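Local coordinates for putative transcriptional regulator (Streptomyces coelicolor, PDB 2ZB9), which probably binds cis-regulatory DNA through a helix-turn-helix domain and acts as a transcription factor of the TetR family, at residues L83-T88 and L96-A101; E27-V32 and A71-F76. All coordinates share one frame; numbering follows the deposited sequence.

Contact 1 of 2, residues L83-T88 and L96-A101; sequences LAFPDT and LAQLRA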
loop_
_atom_site.group_PDB
_atom_site.type_symbol
_atom_site.label_atom_id
_atom_site.label_comp_id
_atom_site.label_asym_id
_atom_site.label_seq_id
_atom_site.Cartn_x
_atom_site.Cartn_y
_atom_site.Cartn_z
ATOM N N LEU A 83 17.480 8.029 0.023
ATOM C CA LEU A 83 16.130 8.424 0.427
ATOM C C LEU A 83 16.077 9.443 1.559
ATOM O O LEU A 83 14.994 9.772 2.046
ATOM C CB LEU A 83 15.298 7.196 0.813
ATOM C CG LEU A 83 15.101 6.130 -0.268
ATOM C CD1 LEU A 83 14.167 5.042 0.256
ATOM C CD2 LEU A 83 14.518 6.772 -1.533
ATOM N N ALA A 84 17.234 9.950 1.968
ATOM C CA ALA A 84 17.293 10.946 3.037
ATOM C C ALA A 84 16.518 12.205 2.635
ATOM O O ALA A 84 16.430 12.540 1.449
ATOM C CB ALA A 84 18.754 11.304 3.348
ATOM N N PHE A 85 15.983 12.914 3.627
ATOM C CA PHE A 85 15.202 14.119 3.370
ATOM C C PHE A 85 15.981 15.420 3.318
ATOM O O PHE A 85 16.672 15.784 4.269
ATOM C CB PHE A 85 14.087 14.289 4.414
ATOM C CG PHE A 85 12.918 13.375 4.211
ATOM C CD1 PHE A 85 12.953 12.061 4.671
ATOM C CD2 PHE A 85 11.799 13.810 3.505
ATOM C CE1 PHE A 85 11.894 11.190 4.426
ATOM C CE2 PHE A 85 10.742 12.949 3.257
ATOM C CZ PHE A 85 10.791 11.630 3.721
ATOM N N PRO A 86 15.884 16.139 2.195
ATOM C CA PRO A 86 16.606 17.407 2.116
ATOM C C PRO A 86 15.885 18.300 3.119
ATOM O O PRO A 86 14.680 18.154 3.314
ATOM C CB PRO A 86 16.347 17.868 0.681
ATOM C CG PRO A 86 16.089 16.593 -0.060
ATOM C CD PRO A 86 15.239 15.818 0.912
ATOM N N ASP A 87 16.603 19.208 3.762
ATOM C CA ASP A 87 15.970 20.097 4.726
ATOM C C ASP A 87 16.509 21.492 4.439
ATOM O O ASP A 87 17.306 22.033 5.199
ATOM C CB ASP A 87 16.308 19.651 6.151
ATOM C CG ASP A 87 15.340 20.208 7.182
ATOM O OD1 ASP A 87 15.510 19.908 8.385
ATOM O OD2 ASP A 87 14.408 20.941 6.796
ATOM N N THR A 88 16.053 22.057 3.326
ATOM C CA THR A 88 16.485 23.368 2.860
ATOM C C THR A 88 15.600 24.535 3.287
ATOM O O THR A 88 15.952 25.692 3.065
ATOM C CB THR A 88 16.548 23.385 1.326
ATOM O OG1 THR A 88 15.215 23.364 0.798
ATOM C CG2 THR A 88 17.292 22.161 0.814
ATOM N N LEU A 96 9.300 17.106 -3.124
ATOM C CA LEU A 96 9.364 16.674 -4.523
ATOM C C LEU A 96 10.677 15.945 -4.769
ATOM O O LEU A 96 10.709 14.903 -5.418
ATOM C CB LEU A 96 9.279 17.866 -5.488
ATOM C CG LEU A 96 7.988 18.352 -6.167
ATOM C CD1 LEU A 96 6.871 17.316 -6.070
ATOM C CD2 LEU A 96 7.567 19.659 -5.540
ATOM N N ALA A 97 11.766 16.492 -4.247
ATOM C CA ALA A 97 13.076 15.869 -4.430
ATOM C C ALA A 97 13.143 14.484 -3.798
ATOM O O ALA A 97 13.685 13.557 -4.391
ATOM C CB ALA A 97 14.171 16.759 -3.846
ATOM N N GLN A 98 12.587 14.335 -2.600
ATOM C CA GLN A 98 12.620 13.040 -1.919
ATOM C C GLN A 98 11.691 12.025 -2.586
ATOM O O GLN A 98 12.069 10.873 -2.770
ATOM C CB GLN A 98 12.254 13.211 -0.439
ATOM C CG GLN A 98 12.666 12.061 0.483
ATOM C CD GLN A 98 11.840 10.806 0.288
ATOM O OE1 GLN A 98 10.700 10.867 -0.163
ATOM N NE2 GLN A 98 12.406 9.659 0.653
ATOM N N LEU A 99 10.481 12.444 -2.948
ATOM C CA LEU A 99 9.535 11.536 -3.599
ATOM C C LEU A 99 10.077 11.063 -4.952
ATOM O O LEU A 99 9.804 9.937 -5.373
ATOM C CB LEU A 99 8.167 12.202 -3.825
ATOM C CG LEU A 99 6.977 12.047 -2.866
ATOM C CD1 LEU A 99 6.927 10.624 -2.309
ATOM C CD2 LEU A 99 7.078 13.049 -1.746
ATOM N N ARG A 100 10.832 11.920 -5.637
ATOM C CA ARG A 100 11.399 11.535 -6.935
ATOM C C ARG A 100 12.526 10.520 -6.772
ATOM O O ARG A 100 12.639 9.580 -7.557
ATOM C CB ARG A 100 11.890 12.768 -7.698
ATOM C CG ARG A 100 10.749 13.502 -8.399
ATOM C CD ARG A 100 11.125 14.906 -8.854
ATOM N NE ARG A 100 9.950 15.561 -9.424
ATOM C CZ ARG A 100 9.799 16.874 -9.570
ATOM N NH1 ARG A 100 10.755 17.715 -9.194
ATOM N NH2 ARG A 100 8.671 17.346 -10.086
ATOM N N ALA A 101 13.359 10.702 -5.753
ATOM C CA ALA A 101 14.436 9.750 -5.508
ATOM C C ALA A 101 13.778 8.419 -5.108
ATOM O O ALA A 101 14.224 7.339 -5.505
ATOM C CB ALA A 101 15.349 10.266 -4.392
#
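Residues 83-88 run as an extended linker from the end of helix 67-83, while residues 96-101 form a piece of helix 91-108 that faces the start of this linker. The backbones come nearest at Phe85 and Gln98, whose CA atoms are 6.0 Å apart. Gln98 carries the contact. Its CG lies anti to the backbone N (chi1 -161°), and a bend at chi2 lays the chain across the Phe85 ring and carries the amide on toward Leu83. Gln98 CG sits over one face of the Phe85 ring, 3.6 Å from the centroid, as a CH-pi contact offset toward the rim. The amide plane follows the ring at a tilt of only 12°, so Gln98 CD stacks 3.7 Å from Phe85 CZ. At its end, Gln98 NE2 donates to Leu83 O at 2.9 Å; the bond is nearly straight (169°), meets a lone pair in the carbonyl plane and stays close to the plane of the amide. Beside this polar link, Pro86 CG rests 4.2 Å from Ala97 CB, and Leu83 CD2 touches the backbone carbonyl of Ala101. The other end of the amide, Gln98 OE1, accepts from Trp171 NE1, and Leu83 O takes a second bond from Arg140 of helix 126-153. With both amide ends engaged and a ring against one face, the rotation of the buried amide is well fixed. A leucine here removes both amide bonds and would probably leave the Leu83 carbonyl and Trp171 less well satisfied and the linker less firmly held. The chemistry thus implies a glutamine that satisfies the Leu83 carbonyl and fastens the linker to helix 91-108, within the helical C-terminal region that in TetR relatives usually binds the ligand.

Contact 2 of 2, residues E27-V32 and A71-F76; sequences EVLHAV and ALDGYF
Leu29 and Val32, one helical turn apart on helix 20-39, reach toward helix 67-83 at Gly74, where the axes of segments 27-32 and 71-76 cross almost perpendicularly (-92°) with a closest approach of 8.2 Å. The backbones come nearest at Leu29 and Gly74, whose CA atoms are 4.9 Å apart. Val32 has CG1 anti to its backbone N (chi1 176°), which aims this methyl directly at the glycine, 3.8 Å from Gly74 CA; a beta carbon on Gly74 would collide with it. Leu29 adopts a less usual conformation (chi1 -125°) that sets CD1 alongside the backbone of the other helix, 3.9 Å from Gly74 N. The same methyl packs against the carboxylate carbon, with Leu29 CD1 to Asp73 CG at 4.0 Å, the two side chains crossing at about a right angle. Asp73 CG is anti to the backbone N, and its OD2 bonds to Trp64 NE1 and forms a salt bridge with Arg25, so a buried charge beside the leucine methyls is probably well compensated. Across the crossing one water donates to both carbonyls, 2.6 Å from Leu29 O and 2.7 Å from Gly74 O, bridging the two backbones beside the apolar packing. This buried crossing belongs to the DNA-binding domain of the TetR fold: Val28 and Val32 also touch Val49 of helix 46-53, within the predicted helix-turn-helix, Leu29 leans on Trp64, and on helix 67-83 the side chains of Leu72 and Phe76 meet helix 126-153.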
loop_
_atom_site.group_PDB
_atom_site.type_symbol
_atom_site.label_atom_id
_atom_site.label_comp_id
_atom_site.label_asym_id
_atom_site.label_seq_id
_atom_site.Cartn_x
_atom_site.Cartn_y
_atom_site.Cartn_z
ATOM N N GLU A 27 30.100 -3.291 7.742
ATOM C CA GLU A 27 30.673 -4.005 6.605
ATOM C C GLU A 27 29.740 -5.112 6.139
ATOM O O GLU A 27 29.536 -5.309 4.937
ATOM C CB GLU A 27 32.027 -4.618 6.978
ATOM C CG GLU A 27 33.211 -3.675 6.849
ATOM C CD GLU A 27 34.495 -4.267 7.406
ATOM O OE1 GLU A 27 34.801 -5.446 7.107
ATOM O OE2 GLU A 27 35.206 -3.547 8.141
ATOM N N VAL A 28 29.183 -5.849 7.096
ATOM C CA VAL A 28 28.264 -6.934 6.772
ATOM C C VAL A 28 27.024 -6.358 6.099
ATOM O O VAL A 28 26.598 -6.836 5.050
ATOM C CB VAL A 28 27.846 -7.706 8.043
ATOM C CG1 VAL A 28 26.793 -8.754 7.700
ATOM C CG2 VAL A 28 29.062 -8.363 8.669
ATOM N N LEU A 29 26.456 -5.322 6.707
ATOM C CA LEU A 29 25.265 -4.668 6.171
ATOM C C LEU A 29 25.550 -4.157 4.754
ATOM O O LEU A 29 24.691 -4.204 3.871
ATOM C CB LEU A 29 24.861 -3.523 7.102
ATOM C CG LEU A 29 23.435 -3.472 7.665
ATOM C CD1 LEU A 29 22.872 -4.860 7.878
ATOM C CD2 LEU A 29 23.456 -2.687 8.962
ATOM N N HIS A 30 26.770 -3.681 4.528
ATOM C CA HIS A 30 27.143 -3.202 3.202
ATOM C C HIS A 30 27.141 -4.384 2.233
ATOM O O HIS A 30 26.663 -4.274 1.103
ATOM C CB HIS A 30 28.537 -2.575 3.217
ATOM C CG HIS A 30 29.001 -2.129 1.865
ATOM N ND1 HIS A 30 28.563 -0.964 1.276
ATOM C CD2 HIS A 30 29.821 -2.721 0.966
ATOM C CE1 HIS A 30 29.092 -0.856 0.070
ATOM N NE2 HIS A 30 29.860 -1.909 -0.143
ATOM N N ALA A 31 27.678 -5.518 2.677
ATOM C CA ALA A 31 27.716 -6.703 1.828
ATOM C C ALA A 31 26.294 -7.164 1.527
ATOM O O ALA A 31 25.996 -7.571 0.406
ATOM C CB ALA A 31 28.498 -7.825 2.506
ATOM N N VAL A 32 25.418 -7.111 2.530
ATOM C CA VAL A 32 24.033 -7.526 2.331
ATOM C C VAL A 32 23.333 -6.652 1.292
ATOM O O VAL A 32 22.665 -7.161 0.390
ATOM C CB VAL A 32 23.224 -7.448 3.634
ATOM C CG1 VAL A 32 21.757 -7.786 3.356
ATOM C CG2 VAL A 32 23.807 -8.404 4.668
ATOM N N ALA A 71 17.720 -9.292 5.271
ATOM C CA ALA A 71 17.402 -8.558 4.056
ATOM C C ALA A 71 16.887 -7.147 4.342
ATOM O O ALA A 71 17.371 -6.186 3.742
ATOM C CB ALA A 71 16.384 -9.330 3.237
ATOM N N LEU A 72 15.925 -7.023 5.257
ATOM C CA LEU A 72 15.341 -5.717 5.595
ATOM C C LEU A 72 16.348 -4.721 6.153
ATOM O O LEU A 72 16.352 -3.552 5.768
ATOM C CB LEU A 72 14.196 -5.865 6.610
ATOM C CG LEU A 72 12.740 -6.150 6.202
ATOM C CD1 LEU A 72 12.356 -5.292 4.997
ATOM C CD2 LEU A 72 12.555 -7.604 5.887
ATOM N N ASP A 73 17.189 -5.169 7.077
ATOM C CA ASP A 73 18.183 -4.283 7.672
ATOM C C ASP A 73 19.189 -3.860 6.601
ATOM O O ASP A 73 19.573 -2.691 6.523
ATOM C CB ASP A 73 18.894 -4.990 8.826
ATOM C CG ASP A 73 19.494 -4.020 9.836
ATOM O OD1 ASP A 73 19.316 -2.788 9.692
ATOM O OD2 ASP A 73 20.142 -4.503 10.790
ATOM N N GLY A 74 19.612 -4.810 5.769
ATOM C CA GLY A 74 20.552 -4.473 4.712
ATOM C C GLY A 74 19.910 -3.509 3.723
ATOM O O GLY A 74 20.544 -2.558 3.250
ATOM N N TYR A 75 18.640 -3.740 3.413
ATOM C CA TYR A 75 17.945 -2.877 2.470
ATOM C C TYR A 75 17.826 -1.456 3.002
ATOM O O TYR A 75 18.137 -0.499 2.297
ATOM C CB TYR A 75 16.550 -3.419 2.162
ATOM C CG TYR A 75 15.853 -2.626 1.084
ATOM C CD1 TYR A 75 16.192 -2.790 -0.258
ATOM C CD2 TYR A 75 14.901 -1.663 1.411
ATOM C CE1 TYR A 75 15.600 -2.007 -1.252
ATOM C CE2 TYR A 75 14.307 -0.877 0.432
ATOM C CZ TYR A 75 14.660 -1.050 -0.893
ATOM O OH TYR A 75 14.081 -0.251 -1.851
ATOM N N PHE A 76 17.387 -1.315 4.249
ATOM C CA PHE A 76 17.239 0.014 4.839
ATOM C C PHE A 76 18.539 0.818 4.725
ATOM O O PHE A 76 18.536 1.984 4.320
ATOM C CB PHE A 76 16.802 -0.107 6.306
ATOM C CG PHE A 76 16.671 1.215 7.012
ATOM C CD1 PHE A 76 17.797 1.867 7.524
ATOM C CD2 PHE A 76 15.422 1.824 7.147
ATOM C CE1 PHE A 76 17.683 3.106 8.157
ATOM C CE2 PHE A 76 15.295 3.060 7.777
ATOM C CZ PHE A 76 16.430 3.708 8.286
HETATM O O HOH W 1 23.179 -2.104 3.409
#

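Overall arrangement
From the N terminus, helix 20-39 enters contact 2 first; the chain then passes through the predicted helix-turn-helix and returns along helix 67-83, so that contact 2 closes a loop of 38 residues. Contact 1 opens at the end of that helix and closes a shorter loop of seven residues, when helix 91-108 comes back beside the linker. The two loops follow in series and neither nest nor cross. The centres of contacts 1 and 2 are 22 Å apart, their nearest atoms about 6 Å. Helix 67-83 takes part in both, through 71-76 in contact 2 and at Leu83 in contact 1, joining the DNA-binding domain, where contact 2 packs helix 20-39 on it, to the C-terminal domain.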